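Local coordinates for protein calreticulin, putative (Trypanosoma cruzi, PDB 5HCF) that probably acts as a lectin-like chaperone, its globular domain with a legume lectin fold binding both carbohydrate and peptide, at residues L107-V120 with R136-L150. Residues are numbered along the deposited sequence; the frame is centred on the assembly and turned at random. Where two conformers were deposited one is given.
Sequences LMFGPDRCGSQNRV and RIRFPEDKLTHVYTL
Pro111 lies between two aromatic rings where the two sheets of this legume lectin-type beta sandwich face each other. Its CD sits over the centre of the Tyr148 ring, 3.6 Å from the centroid, and its CB over the centre of the Phe139 ring, both CH-pi contacts. Tyr148 belongs to strand 145-152 of one sheet, Pro111 to strand 107-114 of the other, and Phe139 to the loop leading into the tyrosine's strand. Farther along, Phe109, its CG anti to the backbone N (chi1 175°), reaches across so that CZ packs 3.6 Å from Tyr148 CB and Leu150 CB covers a face of its ring; Leu107 continues this apolar layer with CD1 against Leu150 CD2.

On the opposite face of Phe139, ND2 of the buried Asn118 sits toward the rim, its amide tilted 37° from the ring; this amide ties the loop down with both ends. Asn118 OD1 accepts from Phe139 N at 2.9 Å, and ND2 gives a hydrogen bond to Phe139 O. A second from Asn118 ND2 reaches Glu141 OE1 on its anti side, 2.8 Å away. In one of two conformers of Arg113, the Glu141 carboxylate stacks over one guanidinium face, offset toward its rim, the planes 19° apart, with OE2 well out of the guanidinium plane and paired with NH1 by charge alone. Val120 N donates to Ile137 O at 2.9 Å, and a water bridges Ile137 N and Val120 O. Arg119 and Arg136 lie close there despite like charge; Arg119 NH2 is hydrogen-bonded to Trp133 O. At the hairpin's type II' turn, Cys114 to Gln117, Arg138, extended from CG to NE, places NH2 nearly in line with the Ser116 C=O bond, 2.6 Å from its O, though the hydrogen bond is bent at the hydrogen.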
# COMPACT_ATOMS: atom_id res chain seq x y z
N LEU A 107 7.97 -3.68 2.82
CA LEU A 107 6.54 -3.60 3.05
C LEU A 107 5.72 -3.85 1.78
O LEU A 107 6.01 -3.32 0.71
CB LEU A 107 6.17 -2.23 3.63
CG LEU A 107 4.70 -1.93 3.92
CD1 LEU A 107 4.19 -2.69 5.14
CD2 LEU A 107 4.46 -0.43 4.08
N MET A 108 4.69 -4.68 1.92
CA MET A 108 3.67 -4.84 0.89
C MET A 108 2.33 -4.44 1.50
O MET A 108 1.85 -5.07 2.44
CB MET A 108 3.63 -6.27 0.36
CG MET A 108 2.50 -6.53 -0.62
SD MET A 108 2.66 -8.12 -1.45
CE MET A 108 0.95 -8.65 -1.52
N PHE A 109 1.74 -3.38 0.95
CA PHE A 109 0.60 -2.73 1.60
C PHE A 109 -0.48 -2.31 0.61
O PHE A 109 -0.21 -1.60 -0.36
CB PHE A 109 1.12 -1.52 2.38
CG PHE A 109 0.05 -0.68 3.01
CD1 PHE A 109 -0.90 -1.24 3.84
CD2 PHE A 109 -0.00 0.69 2.77
CE1 PHE A 109 -1.89 -0.46 4.41
CE2 PHE A 109 -0.98 1.47 3.33
CZ PHE A 109 -1.93 0.90 4.16
N GLY A 110 -1.71 -2.77 0.84
CA GLY A 110 -2.84 -2.35 0.03
C GLY A 110 -3.89 -3.43 -0.17
O GLY A 110 -3.71 -4.57 0.27
N PRO A 111 -5.00 -3.08 -0.84
CA PRO A 111 -6.12 -4.00 -1.07
C PRO A 111 -5.80 -5.09 -2.08
O PRO A 111 -5.04 -4.86 -3.02
CB PRO A 111 -7.22 -3.07 -1.60
CG PRO A 111 -6.48 -1.97 -2.27
CD PRO A 111 -5.28 -1.74 -1.39
N ASP A 112 -6.38 -6.27 -1.88
CA ASP A 112 -6.19 -7.39 -2.79
C ASP A 112 -7.45 -8.24 -2.78
O ASP A 112 -7.99 -8.56 -1.72
CB ASP A 112 -4.96 -8.23 -2.42
CG ASP A 112 -4.62 -9.27 -3.46
OD1 ASP A 112 -5.14 -9.19 -4.60
OD2 ASP A 112 -3.83 -10.18 -3.15
N ARG A 113 -7.94 -8.59 -3.96
CA ARG A 113 -9.17 -9.37 -4.06
C ARG A 113 -9.16 -10.33 -5.25
O ARG A 113 -8.64 -10.01 -6.33
CB ARG A 113 -10.37 -8.43 -4.16
CG ARG A 113 -11.70 -9.11 -4.44
CD ARG A 113 -12.33 -8.57 -5.72
NE ARG A 113 -12.84 -7.21 -5.56
CZ ARG A 113 -14.13 -6.88 -5.51
NH1 ARG A 113 -15.07 -7.82 -5.60
NH2 ARG A 113 -14.49 -5.61 -5.37
N CYS A 114 -9.74 -11.51 -5.05
CA CYS A 114 -9.89 -12.50 -6.10
C CYS A 114 -11.02 -13.45 -5.70
O CYS A 114 -10.87 -14.27 -4.80
CB CYS A 114 -8.59 -13.26 -6.32
SG CYS A 114 -8.49 -14.15 -7.88
N GLY A 115 -12.16 -13.33 -6.38
CA GLY A 115 -13.33 -14.11 -6.02
C GLY A 115 -13.91 -13.65 -4.70
O GLY A 115 -14.01 -12.45 -4.44
N SER A 116 -14.26 -14.60 -3.85
CA SER A 116 -14.83 -14.28 -2.54
C SER A 116 -13.73 -13.96 -1.53
O SER A 116 -13.99 -13.71 -0.35
CB SER A 116 -15.70 -15.44 -2.04
OG SER A 116 -14.94 -16.63 -1.97
N GLN A 117 -12.50 -13.95 -2.02
CA GLN A 117 -11.34 -13.63 -1.21
C GLN A 117 -11.05 -12.12 -1.24
O GLN A 117 -10.95 -11.51 -2.31
CB GLN A 117 -10.13 -14.42 -1.73
CG GLN A 117 -8.85 -14.22 -0.95
CD GLN A 117 -7.68 -14.92 -1.60
OE1 GLN A 117 -6.91 -14.31 -2.35
NE2 GLN A 117 -7.54 -16.22 -1.33
N ASN A 118 -10.89 -11.52 -0.05
CA ASN A 118 -10.73 -10.07 0.07
C ASN A 118 -10.01 -9.69 1.36
O ASN A 118 -10.46 -10.05 2.45
CB ASN A 118 -12.11 -9.38 0.01
CG ASN A 118 -12.04 -7.86 0.13
OD1 ASN A 118 -11.32 -7.31 0.97
ND2 ASN A 118 -12.81 -7.17 -0.70
N ARG A 119 -8.91 -8.96 1.24
CA ARG A 119 -8.20 -8.48 2.43
C ARG A 119 -7.30 -7.29 2.10
O ARG A 119 -6.95 -7.05 0.94
CB ARG A 119 -7.37 -9.59 3.06
CG ARG A 119 -6.04 -9.84 2.36
CD ARG A 119 -5.20 -10.83 3.13
NE ARG A 119 -4.88 -10.33 4.46
CZ ARG A 119 -4.05 -10.93 5.32
NH1 ARG A 119 -3.44 -12.06 4.98
NH2 ARG A 119 -3.84 -10.39 6.51
N VAL A 120 -6.91 -6.56 3.15
CA VAL A 120 -5.89 -5.54 3.02
C VAL A 120 -4.55 -6.12 3.45
O VAL A 120 -4.40 -6.55 4.59
CB VAL A 120 -6.22 -4.28 3.85
CG1 VAL A 120 -5.14 -3.23 3.69
CG2 VAL A 120 -7.60 -3.73 3.47
N ARG A 136 -7.48 -9.71 9.42
CA ARG A 136 -7.99 -9.72 8.05
C ARG A 136 -9.12 -8.71 7.91
O ARG A 136 -10.27 -8.98 8.28
CB ARG A 136 -8.47 -11.13 7.67
CG ARG A 136 -7.43 -12.21 7.93
CD ARG A 136 -7.79 -13.56 7.30
NE ARG A 136 -7.32 -13.68 5.93
CZ ARG A 136 -7.97 -13.27 4.85
NH1 ARG A 136 -9.15 -12.66 4.96
NH2 ARG A 136 -7.43 -13.44 3.65
N ILE A 137 -8.79 -7.52 7.41
CA ILE A 137 -9.79 -6.49 7.11
C ILE A 137 -10.13 -6.46 5.62
O ILE A 137 -9.25 -6.27 4.78
CB ILE A 137 -9.33 -5.09 7.55
CG1 ILE A 137 -9.59 -4.89 9.05
CG2 ILE A 137 -10.06 -4.02 6.76
CD1 ILE A 137 -8.72 -5.72 9.94
N ARG A 138 -11.40 -6.64 5.30
CA ARG A 138 -11.86 -6.54 3.92
C ARG A 138 -11.99 -5.08 3.50
O ARG A 138 -12.42 -4.23 4.29
CB ARG A 138 -13.19 -7.27 3.73
CG ARG A 138 -13.11 -8.77 3.88
CD ARG A 138 -14.47 -9.41 3.59
NE ARG A 138 -14.36 -10.84 3.32
CZ ARG A 138 -14.55 -11.39 2.12
NH1 ARG A 138 -14.87 -10.63 1.08
NH2 ARG A 138 -14.43 -12.70 1.97
N PHE A 139 -11.61 -4.77 2.27
CA PHE A 139 -11.75 -3.41 1.76
C PHE A 139 -13.05 -3.29 1.00
O PHE A 139 -13.58 -4.30 0.51
CB PHE A 139 -10.55 -3.03 0.88
CG PHE A 139 -10.51 -3.73 -0.45
CD1 PHE A 139 -9.89 -4.97 -0.58
CD2 PHE A 139 -11.08 -3.15 -1.57
CE1 PHE A 139 -9.85 -5.61 -1.80
CE2 PHE A 139 -11.05 -3.78 -2.79
CZ PHE A 139 -10.43 -5.02 -2.91
N PRO A 140 -13.59 -2.07 0.89
CA PRO A 140 -14.91 -1.85 0.29
C PRO A 140 -14.93 -2.25 -1.18
O PRO A 140 -14.04 -1.89 -1.95
CB PRO A 140 -15.14 -0.34 0.45
CG PRO A 140 -14.09 0.14 1.41
CD PRO A 140 -12.95 -0.82 1.34
N GLU A 141 -15.96 -3.01 -1.55
CA GLU A 141 -16.06 -3.53 -2.91
C GLU A 141 -17.01 -2.68 -3.72
O GLU A 141 -18.16 -3.06 -3.95
CB GLU A 141 -16.50 -4.99 -2.88
CG GLU A 141 -15.43 -5.93 -2.36
CD GLU A 141 -15.86 -7.37 -2.33
OE1 GLU A 141 -14.99 -8.23 -2.03
OE2 GLU A 141 -17.05 -7.65 -2.62
N ASP A 142 -16.51 -1.53 -4.16
CA ASP A 142 -17.29 -0.62 -4.98
C ASP A 142 -16.36 0.09 -5.96
O ASP A 142 -15.16 -0.21 -6.00
CB ASP A 142 -18.04 0.39 -4.10
CG ASP A 142 -17.12 1.19 -3.19
OD1 ASP A 142 -15.96 1.43 -3.56
OD2 ASP A 142 -17.57 1.58 -2.08
N LYS A 143 -16.91 1.00 -6.75
CA LYS A 143 -16.15 1.68 -7.79
C LYS A 143 -15.52 2.99 -7.30
O LYS A 143 -14.89 3.70 -8.08
CB LYS A 143 -17.04 1.95 -9.00
CG LYS A 143 -17.56 0.69 -9.67
CD LYS A 143 -18.49 1.02 -10.82
CE LYS A 143 -18.96 -0.25 -11.51
NZ LYS A 143 -19.42 0.01 -12.90
N LEU A 144 -15.69 3.30 -6.02
CA LEU A 144 -15.20 4.56 -5.48
C LEU A 144 -13.72 4.51 -5.11
O LEU A 144 -13.13 3.44 -4.96
CB LEU A 144 -16.02 4.96 -4.26
CG LEU A 144 -17.52 5.17 -4.47
CD1 LEU A 144 -18.22 5.24 -3.13
CD2 LEU A 144 -17.77 6.43 -5.28
N THR A 145 -13.12 5.70 -4.96
CA THR A 145 -11.74 5.82 -4.52
C THR A 145 -11.62 5.55 -3.03
O THR A 145 -12.38 6.09 -2.23
CB THR A 145 -11.16 7.22 -4.82
OG1 THR A 145 -11.07 7.40 -6.24
CG2 THR A 145 -9.78 7.38 -4.20
N HIS A 146 -10.67 4.70 -2.65
CA HIS A 146 -10.40 4.44 -1.24
C HIS A 146 -8.93 4.67 -0.93
O HIS A 146 -8.06 4.44 -1.76
CB HIS A 146 -10.82 3.02 -0.86
CG HIS A 146 -12.29 2.77 -1.04
ND1 HIS A 146 -13.23 3.25 -0.16
CD2 HIS A 146 -12.96 2.09 -1.99
CE1 HIS A 146 -14.44 2.88 -0.57
NE2 HIS A 146 -14.30 2.18 -1.68
N VAL A 147 -8.67 5.14 0.29
CA VAL A 147 -7.32 5.49 0.71
C VAL A 147 -6.82 4.54 1.80
O VAL A 147 -7.54 4.23 2.75
CB VAL A 147 -7.25 6.93 1.24
CG1 VAL A 147 -5.81 7.34 1.53
CG2 VAL A 147 -7.91 7.89 0.26
N TYR A 148 -5.58 4.09 1.66
CA TYR A 148 -4.99 3.18 2.64
C TYR A 148 -3.76 3.81 3.26
O TYR A 148 -2.79 4.12 2.58
CB TYR A 148 -4.65 1.84 1.98
CG TYR A 148 -5.85 1.23 1.28
CD1 TYR A 148 -6.19 1.62 -0.01
CD2 TYR A 148 -6.64 0.28 1.91
CE1 TYR A 148 -7.28 1.07 -0.66
CE2 TYR A 148 -7.73 -0.28 1.28
CZ TYR A 148 -8.05 0.12 -0.01
OH TYR A 148 -9.14 -0.43 -0.65
N THR A 149 -3.82 4.00 4.58
CA THR A 149 -2.76 4.70 5.30
C THR A 149 -2.24 3.85 6.44
O THR A 149 -3.02 3.26 7.19
CB THR A 149 -3.26 6.05 5.86
OG1 THR A 149 -3.84 6.83 4.81
CG2 THR A 149 -2.11 6.82 6.48
N LEU A 150 -0.92 3.79 6.57
CA LEU A 150 -0.29 2.99 7.62
C LEU A 150 0.67 3.82 8.45
O LEU A 150 1.56 4.49 7.91
CB LEU A 150 0.46 1.80 7.02
CG LEU A 150 1.15 0.90 8.05
CD1 LEU A 150 0.13 0.37 9.05
CD2 LEU A 150 1.90 -0.24 7.40
O HOH W 1 -10.48 -13.34 2.09
O HOH W 2 -6.37 -7.80 5.97